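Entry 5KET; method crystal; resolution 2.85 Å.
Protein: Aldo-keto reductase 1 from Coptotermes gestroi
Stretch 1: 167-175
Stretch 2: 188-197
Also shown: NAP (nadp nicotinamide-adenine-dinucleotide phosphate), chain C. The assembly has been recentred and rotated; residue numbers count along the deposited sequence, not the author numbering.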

# COMPACT_ATOMS: atom_id res chain seq x y z
N ARG A 167 -10.68 2.38 12.18
CA ARG A 167 -10.12 2.04 13.48
C ARG A 167 -8.70 2.58 13.65
O ARG A 167 -8.33 2.95 14.77
CB ARG A 167 -10.16 0.52 13.69
CG ARG A 167 -11.57 -0.04 13.76
CD ARG A 167 -12.34 0.57 14.92
NE ARG A 167 -13.79 0.36 14.80
CZ ARG A 167 -14.42 -0.74 15.22
NH1 ARG A 167 -13.73 -1.73 15.78
NH2 ARG A 167 -15.73 -0.84 15.07
N SER A 168 -7.92 2.64 12.58
CA SER A 168 -6.59 3.22 12.61
C SER A 168 -6.38 4.07 11.37
O SER A 168 -7.08 3.91 10.36
CB SER A 168 -5.50 2.15 12.70
OG SER A 168 -5.72 1.26 13.79
N VAL A 169 -5.40 4.97 11.44
CA VAL A 169 -5.05 5.81 10.30
C VAL A 169 -3.53 5.83 10.14
O VAL A 169 -2.78 5.77 11.12
CB VAL A 169 -5.60 7.24 10.44
CG1 VAL A 169 -7.10 7.24 10.20
CG2 VAL A 169 -5.28 7.80 11.81
N GLY A 170 -3.09 5.93 8.89
CA GLY A 170 -1.67 5.90 8.58
C GLY A 170 -1.29 6.68 7.33
O GLY A 170 -2.10 7.45 6.80
N LEU A 171 -0.06 6.48 6.85
CA LEU A 171 0.50 7.26 5.76
C LEU A 171 1.00 6.34 4.65
O LEU A 171 1.37 5.19 4.90
CB LEU A 171 1.66 8.11 6.24
CG LEU A 171 1.46 9.08 7.40
CD1 LEU A 171 2.83 9.53 7.90
CD2 LEU A 171 0.58 10.24 6.95
N SER A 172 1.04 6.87 3.43
CA SER A 172 1.57 6.12 2.30
C SER A 172 2.43 7.03 1.42
O SER A 172 2.00 8.13 1.05
CB SER A 172 0.45 5.50 1.47
OG SER A 172 0.98 4.59 0.53
N ASN A 173 3.63 6.55 1.09
CA ASN A 173 4.57 7.27 0.23
C ASN A 173 5.00 8.60 0.84
O ASN A 173 5.20 9.59 0.14
CB ASN A 173 3.98 7.48 -1.17
CG ASN A 173 3.68 6.17 -1.88
OD1 ASN A 173 2.55 5.92 -2.28
ND2 ASN A 173 4.71 5.33 -2.06
N PHE A 174 5.13 8.62 2.16
CA PHE A 174 5.66 9.76 2.91
C PHE A 174 7.13 9.51 3.24
O PHE A 174 7.56 8.36 3.34
CB PHE A 174 4.87 9.96 4.21
CG PHE A 174 3.57 10.69 4.03
CD1 PHE A 174 2.52 10.13 3.32
CD2 PHE A 174 3.38 11.94 4.61
CE1 PHE A 174 1.32 10.80 3.16
CE2 PHE A 174 2.18 12.63 4.46
CZ PHE A 174 1.15 12.05 3.73
N ASN A 175 7.89 10.58 3.41
CA ASN A 175 9.30 10.45 3.73
C ASN A 175 9.51 10.62 5.25
O ASN A 175 8.55 10.70 6.03
CB ASN A 175 10.11 11.44 2.90
CG ASN A 175 9.74 12.86 3.20
OD1 ASN A 175 9.02 13.12 4.16
ND2 ASN A 175 10.18 13.78 2.36
PA NAP C . 3.43 -7.01 -6.67
O1A NAP C . 2.12 -7.48 -6.07
O2A NAP C . 4.64 -7.27 -6.13
O5B NAP C . 3.36 -7.37 -8.31
C5B NAP C . 2.16 -8.08 -8.53
C4B NAP C . 2.24 -8.55 -9.98
O4B NAP C . 2.95 -9.76 -10.02
C3B NAP C . 0.84 -8.73 -10.62
O3B NAP C . 0.90 -8.35 -11.96
C2B NAP C . 0.60 -10.26 -10.55
O2B NAP C . 0.09 -10.79 -11.68
C1B NAP C . 2.06 -10.83 -10.32
N9A NAP C . 2.09 -11.77 -9.21
C8A NAP C . 1.36 -11.72 -8.01
N7A NAP C . 1.62 -12.77 -7.20
C5A NAP C . 2.56 -13.54 -7.91
C6A NAP C . 3.23 -14.73 -7.61
N6A NAP C . 3.00 -15.39 -6.42
N1A NAP C . 4.12 -15.29 -8.48
C2A NAP C . 4.31 -14.59 -9.66
N3A NAP C . 3.75 -13.44 -10.09
C4A NAP C . 2.86 -12.93 -9.17
O3 NAP C . 3.33 -5.40 -6.52
PN NAP C . 1.97 -4.68 -6.87
O1N NAP C . 0.93 -5.49 -7.52
O2N NAP C . 2.29 -3.27 -7.29
O5D NAP C . 1.31 -4.35 -5.26
C5D NAP C . -0.02 -4.15 -5.46
C4D NAP C . -0.61 -3.70 -4.17
O4D NAP C . 0.30 -2.73 -3.63
C3D NAP C . -1.87 -2.92 -4.58
O3D NAP C . -2.98 -3.69 -4.37
C2D NAP C . -1.91 -1.80 -3.59
O2D NAP C . -2.56 -2.18 -2.46
C1D NAP C . -0.43 -1.59 -3.22
N1N NAP C . -0.04 -0.37 -3.97
C2N NAP C . 0.09 0.80 -3.28
C3N NAP C . 0.42 1.96 -3.95
C7N NAP C . 0.57 3.17 -3.17
O7N NAP C . 0.25 3.26 -1.97
N7N NAP C . 1.09 4.27 -3.83
C4N NAP C . 0.61 1.96 -5.34
C5N NAP C . 0.46 0.77 -6.02
C6N NAP C . 0.13 -0.39 -5.35
P2B NAP C . -1.56 -11.47 -11.67
O1X NAP C . -2.32 -10.22 -11.25
O2X NAP C . -1.81 -12.03 -13.05
O3X NAP C . -1.43 -12.41 -10.47
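Stretch 2 188-197: IRPANLQVEL

Stretch 2 lies beside stretch 1 as a neighbouring parallel strand: residues 192-196 run along the strand ending at Ser 172, with the N-to-C directions only 20° apart (signed crossing angle -20°) and the axes 4.6 Å apart at closest approach. Before that strand, Ile 188 to Ala 191 form a loop.

Arg 167, where the chain turns a corner, stays out of reach. At Ser 168 the side chain points toward the partner, and its CB packs 3.7 Å from Ala 191 CB, a small-on-small fit. Val 169 turns its side chain away and contributes its carbonyl: Ala 191 N donates to Val 169 O at 2.8 Å, almost linear at 175°, so the backbone pairing begins before the second strand does. Gly 170 leaves no room for a side chain on this side: its CA approaches Asn 192 O to 3.2 Å, and an ideal CB would lie 2.2 Å from Asn 192 O, a clash.

Leu 171 bridges with Leu 193, their CA atoms 4.8 Å apart. It straddles its neighbour in the usual parallel manner, Leu 171 N donating to Asn 192 O at 2.9 Å and Leu 171 O accepting from Gln 194 N at 2.8 Å. Both leucines share a sheet face, where Leu 171 CB meets Leu 193 CD1 at 4.0 Å; farther out, Leu 171 CD1 reaches Pro 190 CG at 4.1 Å.

Ser 172 pairs with Gln 194 on the other face (CA to CA, 4.5 Å). Its OG lies 2.7 Å from Gln 194 O and 2.9 Å from NAP O7N, placing the hydroxyl between sheet backbone and cofactor.

Past the strand, Asn 173 takes positive phi (62°), yet its N still donates to Gln 194 O at 3.1 Å, while Asn 173 OD1 accepts from NAP N7N at 2.7 Å. Phe 174 CB adds a looser apolar contact, 4.4 Å from Leu 193 CD1, and Asn 175 leaves the interface to cap a helix.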

# COMPACT_ATOMS: atom_id res chain seq x y z
N ILE A 188 -3.16 11.44 17.42
CA ILE A 188 -3.15 9.99 17.27
C ILE A 188 -2.08 9.64 16.25
O ILE A 188 -2.20 10.01 15.08
CB ILE A 188 -4.52 9.44 16.82
CG1 ILE A 188 -5.57 9.67 17.90
CG2 ILE A 188 -4.41 7.98 16.41
CD1 ILE A 188 -7.00 9.43 17.42
N ARG A 189 -1.04 8.94 16.69
CA ARG A 189 0.12 8.70 15.85
C ARG A 189 -0.24 7.81 14.65
O ARG A 189 -1.19 7.01 14.72
CB ARG A 189 1.24 8.06 16.67
CG ARG A 189 2.39 7.48 15.87
CD ARG A 189 3.65 7.41 16.71
NE ARG A 189 3.37 7.56 18.13
CZ ARG A 189 4.26 7.96 19.02
NH1 ARG A 189 5.49 8.27 18.64
NH2 ARG A 189 3.91 8.06 20.30
N PRO A 190 0.45 7.97 13.52
CA PRO A 190 0.29 7.03 12.41
C PRO A 190 0.43 5.59 12.87
O PRO A 190 1.38 5.23 13.57
CB PRO A 190 1.43 7.43 11.46
CG PRO A 190 1.82 8.82 11.86
CD PRO A 190 1.12 9.21 13.10
N ALA A 191 -0.52 4.76 12.47
CA ALA A 191 -0.45 3.34 12.80
C ALA A 191 0.40 2.55 11.82
O ALA A 191 1.00 1.54 12.20
CB ALA A 191 -1.86 2.75 12.84
N ASN A 192 0.46 2.99 10.56
CA ASN A 192 1.08 2.20 9.52
C ASN A 192 1.58 3.12 8.42
O ASN A 192 0.93 4.11 8.09
CB ASN A 192 0.10 1.16 8.95
CG ASN A 192 0.63 0.45 7.72
OD1 ASN A 192 1.46 -0.45 7.83
ND2 ASN A 192 0.13 0.83 6.55
N LEU A 193 2.76 2.80 7.88
CA LEU A 193 3.31 3.46 6.70
C LEU A 193 3.35 2.44 5.58
O LEU A 193 3.86 1.34 5.76
CB LEU A 193 4.72 3.98 6.97
CG LEU A 193 5.42 4.49 5.70
CD1 LEU A 193 4.68 5.68 5.14
CD2 LEU A 193 6.88 4.79 5.96
N GLN A 194 2.82 2.81 4.42
CA GLN A 194 2.82 1.91 3.27
C GLN A 194 3.65 2.54 2.17
O GLN A 194 3.25 3.54 1.55
CB GLN A 194 1.40 1.60 2.81
CG GLN A 194 1.31 1.26 1.34
CD GLN A 194 -0.01 0.61 0.96
OE1 GLN A 194 -0.79 0.26 1.82
NE2 GLN A 194 -0.27 0.51 -0.32
N VAL A 195 4.82 1.97 1.92
CA VAL A 195 5.75 2.45 0.92
C VAL A 195 6.17 1.28 0.05
O VAL A 195 5.95 0.11 0.38
CB VAL A 195 7.00 3.11 1.54
CG1 VAL A 195 6.63 4.45 2.18
CG2 VAL A 195 7.62 2.18 2.56
N GLU A 196 6.78 1.60 -1.09
CA GLU A 196 7.37 0.58 -1.93
C GLU A 196 8.55 -0.07 -1.20
O GLU A 196 9.37 0.62 -0.57
CB GLU A 196 7.79 1.21 -3.26
CG GLU A 196 8.91 0.57 -4.04
CD GLU A 196 9.13 1.23 -5.38
OE1 GLU A 196 8.68 2.39 -5.59
OE2 GLU A 196 9.81 0.62 -6.24
N LEU A 197 8.63 -1.41 -1.30
CA LEU A 197 9.61 -2.18 -0.54
C LEU A 197 9.66 -3.61 -1.05
O LEU A 197 8.62 -4.28 -1.14
CB LEU A 197 9.26 -2.14 0.96
CG LEU A 197 10.27 -2.55 2.03
CD1 LEU A 197 9.84 -2.02 3.40
CD2 LEU A 197 10.46 -4.06 2.11